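3-isopropylmalate dehydratase small subunit (Campylobacter jejuni, PDB 3Q3W) provides the small subunit of isopropylmalate isomerase, which catalyses the interconversion of 2-isopropylmalate and 3-isopropylmalate through 2-isopropylmaleate. Local coordinates at residues A[5-10]-A[148-153]; A[16-21]-A[77-82]; A[26-31]-A[39-44]. All coordinates share one frame; numbering follows the deposited sequence.

Interaction 1: A[5-10]-A[148-153]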
loop_
_atom_site.group_PDB
_atom_site.type_symbol
_atom_site.label_atom_id
_atom_site.label_comp_id
_atom_site.label_asym_id
_atom_site.label_seq_id
_atom_site.Cartn_x
_atom_site.Cartn_y
_atom_site.Cartn_z
ATOM N N GLN A 5 -9.331 -9.846 4.027
ATOM C CA GLN A 5 -9.552 -10.336 2.709
ATOM C C GLN A 5 -8.417 -11.301 2.395
ATOM O O GLN A 5 -7.284 -11.050 2.745
ATOM C CB GLN A 5 -9.514 -9.156 1.774
ATOM C CG GLN A 5 -10.141 -9.422 0.480
ATOM C CD GLN A 5 -10.092 -8.204 -0.410
ATOM O OE1 GLN A 5 -10.200 -7.046 0.055
ATOM N NE2 GLN A 5 -9.906 -8.446 -1.681
ATOM N N LYS A 6 -8.732 -12.386 1.719
ATOM C CA LYS A 6 -7.724 -13.354 1.311
ATOM C C LYS A 6 -6.655 -12.776 0.385
ATOM O O LYS A 6 -6.971 -12.053 -0.561
ATOM C CB LYS A 6 -8.436 -14.501 0.643
ATOM C CG LYS A 6 -7.619 -15.687 0.411
ATOM C CD LYS A 6 -8.501 -16.861 -0.064
ATOM C CE LYS A 6 -9.651 -17.161 0.910
ATOM N NZ LYS A 6 -10.125 -18.538 0.760
ATOM N N PHE A 7 -5.384 -13.070 0.668
ATOM C CA PHE A 7 -4.289 -12.773 -0.267
ATOM C C PHE A 7 -3.463 -14.054 -0.474
ATOM O O PHE A 7 -2.901 -14.593 0.468
ATOM C CB PHE A 7 -3.442 -11.646 0.290
ATOM C CG PHE A 7 -2.458 -11.042 -0.696
ATOM C CD1 PHE A 7 -2.468 -9.699 -0.937
ATOM C CD2 PHE A 7 -1.464 -11.805 -1.288
ATOM C CE1 PHE A 7 -1.556 -9.098 -1.781
ATOM C CE2 PHE A 7 -0.548 -11.222 -2.133
ATOM C CZ PHE A 7 -0.597 -9.839 -2.387
ATOM N N ILE A 8 -3.459 -14.561 -1.699
ATOM C CA ILE A 8 -2.679 -15.754 -2.077
ATOM C C ILE A 8 -1.700 -15.248 -3.145
ATOM O O ILE A 8 -0.549 -14.983 -2.858
ATOM C CB ILE A 8 -3.614 -16.863 -2.578
ATOM C CG1 ILE A 8 -4.624 -17.219 -1.479
ATOM C CG2 ILE A 8 -2.820 -18.157 -3.009
ATOM C CD1 ILE A 8 -5.668 -18.265 -1.901
ATOM N N ILE A 9 -2.236 -14.983 -4.338
ATOM C CA ILE A 9 -1.486 -14.484 -5.493
ATOM C C ILE A 9 -2.209 -13.223 -5.923
ATOM O O ILE A 9 -3.409 -13.248 -6.045
ATOM C CB ILE A 9 -1.552 -15.466 -6.693
ATOM C CG1 ILE A 9 -1.166 -16.907 -6.303
ATOM C CG2 ILE A 9 -0.695 -14.966 -7.854
ATOM C CD1 ILE A 9 0.339 -17.246 -6.328
ATOM N N HIS A 10 -1.487 -12.130 -6.140
ATOM C CA HIS A 10 -2.087 -10.911 -6.694
ATOM C C HIS A 10 -1.169 -10.283 -7.744
ATOM O O HIS A 10 0.020 -10.123 -7.531
ATOM C CB HIS A 10 -2.365 -9.899 -5.584
ATOM C CG HIS A 10 -2.890 -8.594 -6.079
ATOM N ND1 HIS A 10 -4.193 -8.425 -6.495
ATOM C CD2 HIS A 10 -2.272 -7.402 -6.276
ATOM C CE1 HIS A 10 -4.359 -7.181 -6.905
ATOM N NE2 HIS A 10 -3.203 -6.547 -6.795
ATOM N N ILE A 148 2.691 -10.810 -7.039
ATOM C CA ILE A 148 3.106 -11.188 -5.685
ATOM C C ILE A 148 2.449 -12.495 -5.325
ATOM O O ILE A 148 1.243 -12.613 -5.466
ATOM C CB ILE A 148 2.689 -10.171 -4.643
ATOM C CG1 ILE A 148 3.287 -8.799 -4.945
ATOM C CG2 ILE A 148 3.095 -10.680 -3.229
ATOM C CD1 ILE A 148 2.529 -7.594 -4.324
ATOM N N SER A 149 3.248 -13.477 -4.901
ATOM C CA SER A 149 2.738 -14.725 -4.366
ATOM C C SER A 149 3.024 -14.777 -2.863
ATOM O O SER A 149 4.177 -14.770 -2.437
ATOM C CB SER A 149 3.414 -15.919 -5.064
ATOM O OG SER A 149 2.983 -17.156 -4.506
ATOM N N LEU A 150 1.987 -14.865 -2.049
ATOM C CA LEU A 150 2.193 -14.975 -0.601
ATOM C C LEU A 150 2.476 -16.424 -0.227
ATOM O O LEU A 150 2.981 -16.695 0.865
ATOM C CB LEU A 150 0.998 -14.457 0.182
ATOM C CG LEU A 150 1.029 -14.587 1.705
ATOM C CD1 LEU A 150 2.208 -13.907 2.311
ATOM C CD2 LEU A 150 -0.219 -14.024 2.229
ATOM N N LEU A 151 2.153 -17.361 -1.120
ATOM C CA LEU A 151 2.554 -18.756 -0.952
ATOM C C LEU A 151 4.048 -18.912 -1.040
ATOM O O LEU A 151 4.641 -19.554 -0.202
ATOM C CB LEU A 151 1.945 -19.647 -2.013
ATOM C CG LEU A 151 0.465 -19.928 -1.853
ATOM C CD1 LEU A 151 -0.013 -20.793 -3.026
ATOM C CD2 LEU A 151 0.202 -20.618 -0.533
ATOM N N GLU A 152 4.654 -18.327 -2.056
ATOM C CA GLU A 152 6.080 -18.483 -2.249
ATOM C C GLU A 152 6.866 -17.423 -1.543
ATOM O O GLU A 152 8.085 -17.533 -1.460
ATOM C CB GLU A 152 6.429 -18.446 -3.726
ATOM C CG GLU A 152 6.012 -19.673 -4.463
ATOM C CD GLU A 152 6.169 -19.483 -5.944
ATOM O OE1 GLU A 152 7.059 -18.694 -6.348
ATOM O OE2 GLU A 152 5.396 -20.110 -6.699
ATOM N N LYS A 153 6.162 -16.436 -1.001
ATOM C CA LYS A 153 6.750 -15.241 -0.421
ATOM C C LYS A 153 7.764 -14.626 -1.381
ATOM O O LYS A 153 8.937 -14.386 -1.038
ATOM C CB LYS A 153 7.333 -15.503 0.964
ATOM C CG LYS A 153 6.294 -15.924 2.008
ATOM C CD LYS A 153 6.881 -16.038 3.453
ATOM C CE LYS A 153 7.496 -17.361 3.744
ATOM N NZ LYS A 153 7.797 -17.518 5.214
#
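The antiparallel junction between strands 9-17 and 145-149, near the start of one and the end of the other, joins Ile9 to Ser149 as a non-hydrogen-bonded pair and His10 to Ile148 as a hydrogen-bonded one. His10 N donates to Ile148 O at 2.9 Å, and Ile148 N returns a bond to His10 O at 2.8 Å. Past the regular pairing, Leu150 N still reaches Ile8 O at 2.7 Å, with a nearly straight N-H...O angle of 172°.

On the side of the sheet that carries His10 and Ile148, the side chains of Phe7 and Ile148 cross at about a right angle, with Ile148 CB at the ring edge, in its plane, and Phe7 CE2 3.8 Å from Ile148 CG2. Ring atom CD2 of Phe7 meets Leu150 CB at 3.9 Å. Ala102 of strand 102-105 and Leu122 of strand 122-125 also touch this ring. Ile8 and Leu151 lie side by side, pointing the same way, with CG2 of the first 3.9 Å from CD1 of the second. Ser149 OG accepts from Glu152 N at 3.2 Å, an ST motif where the chain turns into helical backbone angles at 150-152. The whole is typical of an antiparallel strand pair inside a mixed beta sheet, its bonding carried one residue past the end of strand 145-149.

Interaction 2: A[16-21]-A[77-82]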
loop_
_atom_site.group_PDB
_atom_site.type_symbol
_atom_site.label_atom_id
_atom_site.label_comp_id
_atom_site.label_asym_id
_atom_site.label_seq_id
_atom_site.Cartn_x
_atom_site.Cartn_y
_atom_site.Cartn_z
ATOM N N PRO A 16 4.839 3.897 -7.722
ATOM C CA PRO A 16 5.897 4.268 -6.812
ATOM C C PRO A 16 5.633 5.606 -6.154
ATOM O O PRO A 16 5.232 6.557 -6.835
ATOM C CB PRO A 16 7.119 4.342 -7.727
ATOM C CG PRO A 16 6.572 4.753 -9.038
ATOM C CD PRO A 16 5.158 4.262 -9.116
ATOM N N LEU A 17 5.827 5.674 -4.854
ATOM C CA LEU A 17 5.681 6.927 -4.111
ATOM C C LEU A 17 7.001 7.202 -3.362
ATOM O O LEU A 17 7.242 6.700 -2.262
ATOM C CB LEU A 17 4.495 6.871 -3.134
ATOM C CG LEU A 17 3.134 6.587 -3.769
ATOM C CD1 LEU A 17 2.032 6.384 -2.635
ATOM C CD2 LEU A 17 2.682 7.662 -4.685
ATOM N N GLU A 18 7.823 8.051 -3.970
ATOM C CA GLU A 18 9.202 8.257 -3.540
ATOM C C GLU A 18 9.243 9.253 -2.392
ATOM O O GLU A 18 9.794 10.363 -2.502
ATOM C CB GLU A 18 10.021 8.737 -4.732
ATOM C CG GLU A 18 10.164 7.672 -5.818
ATOM C CD GLU A 18 11.051 8.147 -6.979
ATOM O OE1 GLU A 18 12.302 8.161 -6.834
ATOM O OE2 GLU A 18 10.485 8.516 -8.016
ATOM N N TYR A 19 8.636 8.838 -1.287
ATOM C CA TYR A 19 8.682 9.566 -0.053
ATOM C C TYR A 19 9.049 8.580 1.062
ATOM O O TYR A 19 8.636 7.406 1.035
ATOM C CB TYR A 19 7.336 10.215 0.226
ATOM C CG TYR A 19 6.670 10.910 -0.946
ATOM C CD1 TYR A 19 6.873 12.275 -1.193
ATOM C CD2 TYR A 19 5.785 10.227 -1.783
ATOM C CE1 TYR A 19 6.226 12.940 -2.269
ATOM C CE2 TYR A 19 5.143 10.874 -2.861
ATOM C CZ TYR A 19 5.363 12.233 -3.094
ATOM O OH TYR A 19 4.723 12.878 -4.164
ATOM N N ALA A 20 9.842 9.050 2.020
ATOM C CA ALA A 20 10.149 8.284 3.233
ATOM C C ALA A 20 9.224 8.776 4.321
ATOM O O ALA A 20 8.657 9.876 4.232
ATOM C CB ALA A 20 11.605 8.460 3.651
ATOM N N ASN A 21 9.074 7.956 5.352
ATOM C CA ASN A 21 8.296 8.344 6.504
ATOM C C ASN A 21 6.888 8.837 6.126
ATOM O O ASN A 21 6.403 9.781 6.748
ATOM C CB ASN A 21 9.025 9.447 7.272
ATOM C CG ASN A 21 10.466 9.127 7.500
ATOM O OD1 ASN A 21 10.789 8.173 8.202
ATOM N ND2 ASN A 21 11.355 9.912 6.897
ATOM N N VAL A 77 4.790 1.161 -4.012
ATOM C CA VAL A 77 6.182 0.991 -3.691
ATOM C C VAL A 77 6.664 2.306 -3.102
ATOM O O VAL A 77 6.652 3.348 -3.779
ATOM C CB VAL A 77 6.974 0.637 -4.938
ATOM C CG1 VAL A 77 8.432 0.273 -4.549
ATOM C CG2 VAL A 77 6.315 -0.498 -5.626
ATOM N N SER A 78 7.061 2.275 -1.839
ATOM C CA SER A 78 7.502 3.469 -1.123
ATOM C C SER A 78 8.836 3.282 -0.415
ATOM O O SER A 78 9.480 2.255 -0.528
ATOM C CB SER A 78 6.455 3.874 -0.111
ATOM O OG SER A 78 6.524 5.264 0.160
ATOM N N PHE A 79 9.263 4.310 0.298
ATOM C CA PHE A 79 10.540 4.263 0.948
ATOM C C PHE A 79 10.291 3.954 2.412
ATOM O O PHE A 79 9.200 3.483 2.771
ATOM C CB PHE A 79 11.290 5.573 0.740
ATOM C CG PHE A 79 11.693 5.856 -0.701
ATOM C CD1 PHE A 79 11.886 4.840 -1.618
ATOM C CD2 PHE A 79 11.965 7.171 -1.090
ATOM C CE1 PHE A 79 12.302 5.134 -2.891
ATOM C CE2 PHE A 79 12.394 7.472 -2.361
ATOM C CZ PHE A 79 12.557 6.455 -3.262
ATOM N N GLU A 80 11.304 4.172 3.251
ATOM C CA GLU A 80 11.313 3.627 4.600
ATOM C C GLU A 80 10.312 4.252 5.531
ATOM O O GLU A 80 9.883 5.376 5.336
ATOM C CB GLU A 80 12.708 3.721 5.245
ATOM C CG GLU A 80 13.414 5.099 5.149
ATOM C CD GLU A 80 14.414 5.183 3.974
ATOM O OE1 GLU A 80 14.009 4.934 2.810
ATOM O OE2 GLU A 80 15.595 5.493 4.223
ATOM N N ASN A 81 10.000 3.487 6.582
ATOM C CA ASN A 81 9.144 3.908 7.673
ATOM C C ASN A 81 7.774 4.324 7.167
ATOM O O ASN A 81 7.196 5.321 7.603
ATOM C CB ASN A 81 9.820 4.996 8.538
ATOM C CG ASN A 81 9.114 5.224 9.867
ATOM O OD1 ASN A 81 8.539 4.300 10.451
ATOM N ND2 ASN A 81 9.127 6.463 10.339
ATOM N N PHE A 82 7.242 3.522 6.265
ATOM C CA PHE A 82 5.922 3.769 5.759
ATOM C C PHE A 82 4.899 3.532 6.858
ATOM O O PHE A 82 4.919 2.505 7.520
ATOM C CB PHE A 82 5.596 2.856 4.599
ATOM C CG PHE A 82 4.291 3.195 3.908
ATOM C CD1 PHE A 82 4.268 3.988 2.782
ATOM C CD2 PHE A 82 3.082 2.703 4.393
ATOM C CE1 PHE A 82 3.069 4.282 2.146
ATOM C CE2 PHE A 82 1.895 2.996 3.767
ATOM C CZ PHE A 82 1.868 3.800 2.661
#
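The Phe79 ring overlaps the backbone and side chain of Glu18, whose CA sits over one ring face, 3.9 Å from the centroid of the Phe79 ring and 28° off its normal, a CH-pi contact. Glu18 CB follows at 3.6 Å from Phe79 CE2, and the carboxylate plane is turned 88° against the ring.

Glu18 is the centre of an inverse gamma turn, in which Tyr19 N bonds to Leu17 O. The same oxygen takes the hydroxyl of Ser78, OG to Leu17 O being 2.9 Å and in the carbonyl plane, so two donors grip it. Before this turn the strands run parallel, with Leu17 N bonded to Val77 O; beyond it, Phe79 N reaches Tyr19 O at 3.2 Å in a bent bond, and Asn21 N meets Glu80 O at 2.7 Å. Asn81 ND2 then donates to a lone pair of Asn21 OD1 at 3.2 Å, the two amide planes 74° apart.

Lys128 makes a cation-pi contact with Phe79 and a salt bridge with Glu80, while Lys139 forms a salt bridge with Glu18. Hydrogen bonding thus continues from the parallel strands into the loops after them, and the two lysines of helix 128-140, paired with Glu80 and Glu18, would be expected to reinforce the attachment of these loops to that helix.

Interaction 3: A[26-31]-A[39-44]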
loop_
_atom_site.group_PDB
_atom_site.type_symbol
_atom_site.label_atom_id
_atom_site.label_comp_id
_atom_site.label_asym_id
_atom_site.label_seq_id
_atom_site.Cartn_x
_atom_site.Cartn_y
_atom_site.Cartn_z
ATOM N N GLN A 26 -0.639 11.801 6.272
ATOM C CA GLN A 26 -0.548 11.810 4.827
ATOM C C GLN A 26 -1.458 10.754 4.259
ATOM O O GLN A 26 -2.079 10.978 3.244
ATOM C CB GLN A 26 0.886 11.604 4.374
ATOM C CG GLN A 26 1.817 12.693 4.863
ATOM C CD GLN A 26 3.194 12.524 4.280
ATOM O OE1 GLN A 26 4.097 11.998 4.902
ATOM N NE2 GLN A 26 3.338 12.927 3.068
ATOM N N ILE A 27 -1.506 9.595 4.887
ATOM C CA ILE A 27 -2.386 8.511 4.423
ATOM C C ILE A 27 -3.867 8.948 4.499
ATOM O O ILE A 27 -4.604 8.804 3.549
ATOM C CB ILE A 27 -2.142 7.174 5.185
ATOM C CG1 ILE A 27 -0.716 6.663 4.922
ATOM C CG2 ILE A 27 -3.111 6.058 4.685
ATOM C CD1 ILE A 27 -0.228 5.576 5.889
ATOM N N ILE A 28 -4.276 9.516 5.634
ATOM C CA ILE A 28 -5.648 9.974 5.788
ATOM C C ILE A 28 -5.702 10.964 6.925
ATOM O O ILE A 28 -5.407 10.612 8.078
ATOM C CB ILE A 28 -6.677 8.784 6.027
ATOM C CG1 ILE A 28 -8.103 9.329 6.199
ATOM C CG2 ILE A 28 -6.205 7.831 7.149
ATOM C CD1 ILE A 28 -9.235 8.311 5.919
ATOM N N PRO A 29 -6.073 12.196 6.596
ATOM C CA PRO A 29 -6.067 13.263 7.554
ATOM C C PRO A 29 -7.179 13.111 8.619
ATOM O O PRO A 29 -8.141 12.362 8.424
ATOM C CB PRO A 29 -6.307 14.497 6.683
ATOM C CG PRO A 29 -5.929 14.115 5.358
ATOM C CD PRO A 29 -6.239 12.702 5.223
ATOM N N LYS A 30 -7.014 13.844 9.705
ATOM C CA LYS A 30 -7.813 13.696 10.917
ATOM C C LYS A 30 -9.279 14.068 10.735
ATOM O O LYS A 30 -10.114 13.536 11.438
ATOM C CB LYS A 30 -7.252 14.541 12.058
ATOM C CG LYS A 30 -5.868 14.146 12.553
ATOM C CD LYS A 30 -5.377 15.240 13.520
ATOM C CE LYS A 30 -4.139 14.844 14.347
ATOM N NZ LYS A 30 -4.299 13.545 15.043
ATOM N N GLN A 31 -9.583 14.992 9.831
ATOM C CA GLN A 31 -10.976 15.373 9.538
ATOM C C GLN A 31 -11.905 14.255 8.958
ATOM O O GLN A 31 -13.128 14.377 8.993
ATOM C CB GLN A 31 -11.038 16.626 8.629
ATOM C CG GLN A 31 -10.498 16.499 7.228
ATOM C CD GLN A 31 -9.038 16.913 7.088
ATOM O OE1 GLN A 31 -8.263 16.715 8.003
ATOM N NE2 GLN A 31 -8.656 17.453 5.929
ATOM N N GLN A 39 -19.465 4.561 3.423
ATOM C CA GLN A 39 -18.944 4.788 2.065
ATOM C C GLN A 39 -17.454 4.405 1.941
ATOM O O GLN A 39 -16.891 4.408 0.858
ATOM C CB GLN A 39 -19.201 6.255 1.700
ATOM C CG GLN A 39 -19.412 7.144 2.976
ATOM C CD GLN A 39 -19.959 8.540 2.717
ATOM O OE1 GLN A 39 -20.871 9.004 3.430
ATOM N NE2 GLN A 39 -19.385 9.233 1.727
ATOM N N GLY A 40 -16.814 4.062 3.043
ATOM C CA GLY A 40 -15.380 3.806 3.009
ATOM C C GLY A 40 -14.558 5.094 2.927
ATOM O O GLY A 40 -15.071 6.211 2.954
ATOM N N PHE A 41 -13.259 4.921 2.833
ATOM C CA PHE A 41 -12.365 6.013 3.047
ATOM C C PHE A 41 -11.446 6.206 1.854
ATOM O O PHE A 41 -10.513 6.982 1.915
ATOM C CB PHE A 41 -11.580 5.777 4.336
ATOM C CG PHE A 41 -12.481 5.653 5.571
ATOM C CD1 PHE A 41 -12.900 6.774 6.230
ATOM C CD2 PHE A 41 -12.954 4.421 5.992
ATOM C CE1 PHE A 41 -13.771 6.693 7.336
ATOM C CE2 PHE A 41 -13.826 4.347 7.098
ATOM C CZ PHE A 41 -14.222 5.486 7.744
ATOM N N GLY A 42 -11.676 5.481 0.772
ATOM C CA GLY A 42 -10.701 5.513 -0.313
ATOM C C GLY A 42 -10.541 6.881 -0.939
ATOM O O GLY A 42 -9.483 7.238 -1.404
ATOM N N LYS A 43 -11.618 7.634 -1.018
ATOM C CA LYS A 43 -11.552 8.977 -1.615
ATOM C C LYS A 43 -10.625 9.928 -0.871
ATOM O O LYS A 43 -10.123 10.906 -1.459
ATOM C CB LYS A 43 -12.950 9.566 -1.746
ATOM C CG LYS A 43 -13.036 10.899 -2.416
ATOM C CD LYS A 43 -14.535 11.378 -2.557
ATOM C CE LYS A 43 -14.602 12.698 -3.377
ATOM N NZ LYS A 43 -15.986 13.009 -3.892
ATOM N N HIS A 44 -10.388 9.647 0.410
ATOM C CA HIS A 44 -9.550 10.495 1.245
ATOM C C HIS A 44 -8.118 10.036 1.311
ATOM O O HIS A 44 -7.302 10.666 1.917
ATOM C CB HIS A 44 -10.136 10.495 2.637
ATOM C CG HIS A 44 -11.588 10.766 2.646
ATOM N ND1 HIS A 44 -12.155 11.779 1.898
ATOM C CD2 HIS A 44 -12.607 10.142 3.280
ATOM C CE1 HIS A 44 -13.461 11.779 2.098
ATOM N NE2 HIS A 44 -13.759 10.791 2.918
#
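Ile28 meets Phe41 and His44 through a single methyl group, CD1, which lies 3.8 Å from Phe41 CB and 4.0 Å from His44 CB. Its CG1 stands anti to the backbone N (chi1 179°), and CD1 continues the extended branch (chi2 158°), while CG2 takes the crowded position between the backbone N and the carbonyl carbon. The CG1 branch is therefore the one that reaches across to the other segment, where the closest CA atoms, those of Ile28 and His44, are 6.0 Å apart.

The Phe41 side chain crosses that of Ile28 obliquely. Its CG is anti to the carbonyl carbon (chi1 -60°), with ring atom CD1 of Phe41 4.0 Å from the same Ile28 methyl, CD1. A 3.1 Å bond from His44 N to Phe41 O closes the short 3-10 turn that brings the CB atoms of both residues to that methyl. At the margin, Pro29 CD lies 4.0 Å from His44 O. His44 ND1 is hydrogen-bonded to Glu56, and the imidazole stacks on Phe32, which would be expected to fix the ring's orientation.

The apolar contact sits where the chain leaves helix 24-27: His90 and Ala94 of helix 90-98 also pack on Ile28, His90 meets the Phe41 ring edge-to-face, and Pro29 touches His47 and Asp48 of helix 47-50.

From the N terminus, 5-10 leads into strand 9-17, which serves both interaction 1, near its start, and interaction 2, at its end. The chain then passes through helix 24-27, and interaction 3 closes the shortest loop, with seven residues between its segments. Interaction 2 closes a wider loop around it when strand 73-78 returns alongside 9-17, and interaction 1 encloses both when strand 145-149 takes the other side of 9-17. The three are thus nested without crossing. Interactions 1 and 2 belong to one sheet, their centres about 22 Å apart, whereas interactions 2 and 3 touch through Phe82 and Ile27, linking the loop after strand 73-78 to the end of helix 24-27.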